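Local coordinates for AB hydrolase-1 domain-containing protein (Streptococcus mutans, PDB 4L9A) that is an alpha/beta hydrolase that probably acts as a carboxylesterase, cleaving ester bonds, at residues A[159-162]-A[163-166]; A[173-176]-A[177-181]. All blocks are in the same frame, centred on the assembly; numbering follows the deposited sequence.

Interaction 1 (A[159-162]-A[163-166]); sequences PQLA and LRRQ
Arg164 reaches back over the preceding turn of helix 159-167 and meets both Gln160 and Leu161, while the main chain ties the same turns together. The backbone bonds come first: Leu163 N to Pro159 O, Arg164 N to Gln160 O, Arg165 N to Leu161 O and Gln166 N to Ala162 O, all i to i+4. The third is the straightest, with an N-H...O angle of 170° at 3.0 Å from Arg165 N to Leu161 O; the last bends to 138°.

Next come aliphatic atoms against carbonyl oxygens. Arg164 CG sits 3.0 Å from Gln160 O, a close approach, with CB and CD of the same arginine also near that oxygen. Leu163 does something similar one residue earlier, its CG 3.4 Å from Pro159 O. Arg165 lays CG and CD beside Ala162 O, each 3.4 Å away, and that oxygen lies in the plane of the guanidinium, at its edge.

Side chain meets side chain at Leu161 and Arg164, which pass at a slant: Leu161 CD2 is 4.1 Å from Arg164 NH1. Arg164 has CG beside its own N (chi1 -62°) and runs extended from there to NE, which carries the guanidinium back along the helix toward its N-terminal end. There NH2 forms a salt bridge with Glu240, and Phe242 touches both Arg164 and Gln160.

Leu161 is the buried residue of this surface helix, which lies between strands 134-141 and 235-239, where alpha/beta hydrolases commonly carry their lid. The chemistry implies a division of labour: carbonyls and amides hold the turn, the methylenes of Arg164 pack on the backbone, and its guanidinium, paired through NH2 with Glu240, joins the helix to the loop after strand 235-239.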
# COMPACT_ATOMS: atom_id res chain seq x y z
N PRO A 159 -22.29 -4.62 6.22
CA PRO A 159 -22.67 -6.02 6.42
C PRO A 159 -21.92 -6.94 5.46
O PRO A 159 -21.64 -8.08 5.82
CB PRO A 159 -24.19 -6.02 6.15
CG PRO A 159 -24.45 -4.75 5.37
CD PRO A 159 -23.42 -3.76 5.85
N GLN A 160 -21.55 -6.47 4.27
CA GLN A 160 -20.86 -7.34 3.33
C GLN A 160 -19.45 -7.74 3.80
O GLN A 160 -19.02 -8.87 3.57
CB GLN A 160 -20.87 -6.80 1.88
CG GLN A 160 -20.62 -5.31 1.68
CD GLN A 160 -21.73 -4.42 2.22
OE1 GLN A 160 -21.71 -4.05 3.39
NE2 GLN A 160 -22.69 -4.05 1.38
N LEU A 161 -18.75 -6.84 4.48
CA LEU A 161 -17.44 -7.19 5.02
C LEU A 161 -17.59 -8.13 6.21
O LEU A 161 -16.79 -9.05 6.40
CB LEU A 161 -16.67 -5.93 5.41
CG LEU A 161 -16.32 -5.01 4.25
CD1 LEU A 161 -15.66 -3.74 4.76
CD2 LEU A 161 -15.40 -5.74 3.24
N ALA A 162 -18.63 -7.90 7.02
CA ALA A 162 -18.89 -8.73 8.18
C ALA A 162 -19.16 -10.16 7.75
O ALA A 162 -18.69 -11.11 8.39
CB ALA A 162 -20.06 -8.19 8.99
N LEU A 163 -19.91 -10.32 6.67
CA LEU A 163 -20.23 -11.65 6.15
C LEU A 163 -19.00 -12.33 5.56
O LEU A 163 -18.77 -13.53 5.75
CB LEU A 163 -21.37 -11.57 5.13
CG LEU A 163 -22.75 -11.26 5.71
CD1 LEU A 163 -23.76 -10.94 4.61
CD2 LEU A 163 -23.22 -12.43 6.56
N ARG A 164 -18.18 -11.56 4.84
CA ARG A 164 -16.99 -12.13 4.24
C ARG A 164 -16.05 -12.68 5.32
O ARG A 164 -15.58 -13.81 5.21
CB ARG A 164 -16.26 -11.11 3.35
CG ARG A 164 -17.09 -10.61 2.16
CD ARG A 164 -16.28 -9.61 1.33
NE ARG A 164 -17.04 -9.02 0.24
CZ ARG A 164 -16.56 -8.09 -0.58
NH1 ARG A 164 -15.31 -7.65 -0.44
NH2 ARG A 164 -17.33 -7.60 -1.55
N ARG A 165 -15.79 -11.89 6.35
CA ARG A 165 -14.91 -12.29 7.44
C ARG A 165 -15.46 -13.49 8.18
O ARG A 165 -14.72 -14.36 8.65
CB ARG A 165 -14.71 -11.14 8.43
CG ARG A 165 -15.55 -11.26 9.70
CD ARG A 165 -16.03 -9.90 10.15
NE ARG A 165 -16.81 -9.92 11.39
CZ ARG A 165 -16.33 -9.58 12.58
NH1 ARG A 165 -15.06 -9.20 12.71
NH2 ARG A 165 -17.11 -9.62 13.65
N GLN A 166 -16.78 -13.55 8.28
CA GLN A 166 -17.41 -14.60 9.06
C GLN A 166 -17.32 -15.93 8.31
O GLN A 166 -17.29 -17.00 8.93
CB GLN A 166 -18.87 -14.24 9.36
CG GLN A 166 -19.86 -14.82 8.38
CD GLN A 166 -20.94 -15.60 9.08
OE1 GLN A 166 -21.88 -15.01 9.62
NE2 GLN A 166 -20.82 -16.92 9.10

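Interaction 2 (A[173-176]-A[177-181]); sequences DRLN and YLKDL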
# COMPACT_ATOMS: atom_id res chain seq x y z
N ASP A 173 -8.65 -21.14 6.17
CA ASP A 173 -9.65 -20.46 5.34
C ASP A 173 -9.13 -19.11 4.84
O ASP A 173 -9.25 -18.79 3.66
CB ASP A 173 -10.95 -20.22 6.13
CG ASP A 173 -11.73 -21.49 6.40
OD1 ASP A 173 -11.49 -22.52 5.73
OD2 ASP A 173 -12.61 -21.46 7.29
N ARG A 174 -8.58 -18.32 5.75
CA ARG A 174 -8.11 -16.99 5.39
C ARG A 174 -6.93 -17.06 4.44
O ARG A 174 -6.86 -16.30 3.48
CB ARG A 174 -7.78 -16.16 6.64
CG ARG A 174 -9.02 -15.81 7.44
CD ARG A 174 -8.72 -14.93 8.63
NE ARG A 174 -7.92 -15.63 9.63
CZ ARG A 174 -8.42 -16.47 10.54
NH1 ARG A 174 -9.72 -16.73 10.57
NH2 ARG A 174 -7.61 -17.05 11.41
N LEU A 175 -6.02 -18.00 4.70
CA LEU A 175 -4.89 -18.23 3.82
C LEU A 175 -5.37 -18.72 2.45
O LEU A 175 -4.98 -18.17 1.42
CB LEU A 175 -3.92 -19.25 4.45
CG LEU A 175 -2.56 -19.46 3.79
CD1 LEU A 175 -1.70 -18.22 3.93
CD2 LEU A 175 -1.85 -20.66 4.43
N ASN A 176 -6.22 -19.74 2.44
CA ASN A 176 -6.76 -20.27 1.19
C ASN A 176 -7.54 -19.25 0.35
O ASN A 176 -7.55 -19.33 -0.88
CB ASN A 176 -7.61 -21.52 1.45
CG ASN A 176 -6.79 -22.68 1.98
OD1 ASN A 176 -5.59 -22.77 1.73
ND2 ASN A 176 -7.44 -23.59 2.70
N TYR A 177 -8.20 -18.32 1.02
CA TYR A 177 -8.90 -17.25 0.32
C TYR A 177 -7.91 -16.39 -0.47
O TYR A 177 -8.14 -16.08 -1.63
CB TYR A 177 -9.71 -16.40 1.30
CG TYR A 177 -10.34 -15.17 0.69
CD1 TYR A 177 -11.59 -15.24 0.06
CD2 TYR A 177 -9.72 -13.93 0.77
CE1 TYR A 177 -12.18 -14.11 -0.49
CE2 TYR A 177 -10.29 -12.80 0.23
CZ TYR A 177 -11.52 -12.89 -0.40
OH TYR A 177 -12.09 -11.74 -0.93
N LEU A 178 -6.80 -16.00 0.17
CA LEU A 178 -5.77 -15.23 -0.53
C LEU A 178 -5.11 -16.03 -1.65
O LEU A 178 -4.86 -15.49 -2.72
CB LEU A 178 -4.71 -14.73 0.45
CG LEU A 178 -5.24 -13.69 1.43
CD1 LEU A 178 -4.17 -13.35 2.45
CD2 LEU A 178 -5.72 -12.44 0.67
N LYS A 179 -4.83 -17.31 -1.38
CA LYS A 179 -4.25 -18.20 -2.37
C LYS A 179 -5.12 -18.31 -3.61
O LYS A 179 -4.63 -18.23 -4.74
CB LYS A 179 -4.02 -19.60 -1.79
CG LYS A 179 -2.83 -19.73 -0.85
CD LYS A 179 -1.70 -20.53 -1.49
CE LYS A 179 -0.38 -20.44 -0.72
NZ LYS A 179 -0.43 -21.09 0.62
N ASP A 180 -6.42 -18.52 -3.41
CA ASP A 180 -7.36 -18.63 -4.54
C ASP A 180 -7.43 -17.32 -5.32
O ASP A 180 -7.42 -17.30 -6.55
CB ASP A 180 -8.77 -19.02 -4.06
CG ASP A 180 -8.84 -20.45 -3.56
OD1 ASP A 180 -7.93 -21.25 -3.90
OD2 ASP A 180 -9.79 -20.79 -2.83
N LEU A 181 -7.48 -16.22 -4.58
CA LEU A 181 -7.62 -14.91 -5.19
C LEU A 181 -6.38 -14.58 -6.03
O LEU A 181 -6.49 -14.21 -7.20
CB LEU A 181 -7.82 -13.86 -4.09
CG LEU A 181 -8.47 -12.55 -4.49
CD1 LEU A 181 -9.83 -12.84 -5.10
CD2 LEU A 181 -8.59 -11.62 -3.29
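Lys179 lies beside Leu175 one turn earlier in helix 171-185, the two side chains pointing the same way. From the start of the lysine, CB is 3.6 Å from Leu175 O and almost as near to Asn176 O, lying by the two carbonyls at once. CG follows at 3.5 Å from Leu175 O, the same oxygen that accepts the amide of Lys179. With chi1 at -76°, CG stands beside the backbone N. A bend at chi2 (-109°) then starts CD on a new course, and the chain continues through CE to the amine. A second bend at chi4 brings NZ back to the leucine, where it ends 4.1 Å from Leu175 CD2 and only slightly farther from CG. Trp195 of helix 188-206 receives the ammonium in a cation-pi interaction, and the same tryptophan touches Leu175 and Leu178.

The backbone beneath is regular helix. Lys179 N to Leu175 O is a 2.9 Å bond, and Tyr177 N to Asp173 O and Asp180 N to Asn176 O repeat the i to i+4 pattern; Leu178 N to Arg174 O is weak at 3.3 Å.

Asp180 folds its carboxylate back beside the preceding turn, leaving OD2 3.3 Å from Asn176 O, two acceptors that cannot bond to each other. On another side of the helix, Tyr177 rests its CB 3.4 Å from Asp173 O, and its side chain touches the loop at His267.

The lysine thus changes company along its length: its first carbons lie against backbone carbonyl oxygens, the ammonium passes Leu175, and its charge is met by the Trp195 ring, joining helix 171-185 to helix 188-206.

In the fold
Interactions 1 and 2 lie in series on consecutive helices, 159-167 and 171-185. Their centres are 15 Å apart; the nearest atoms come within about 5 Å but do not touch. Both are surface contacts, 22 and 19 Å from the chain's centre, in the helical region between strands 134-141 and 235-239, probably the lid region. The short connection serves both: Lys169 NZ makes a weak hydrogen bond to Gln166 O, and Lys169 O accepts a hydrogen bond from Arg174 NH1. Outward, 159-166 reaches Glu240 and Phe242, whereas 173-181 packs on helix 188-206 and the loop carrying His267 and Tyr269, which follows strand 260-263, where this fold usually places its catalytic histidine.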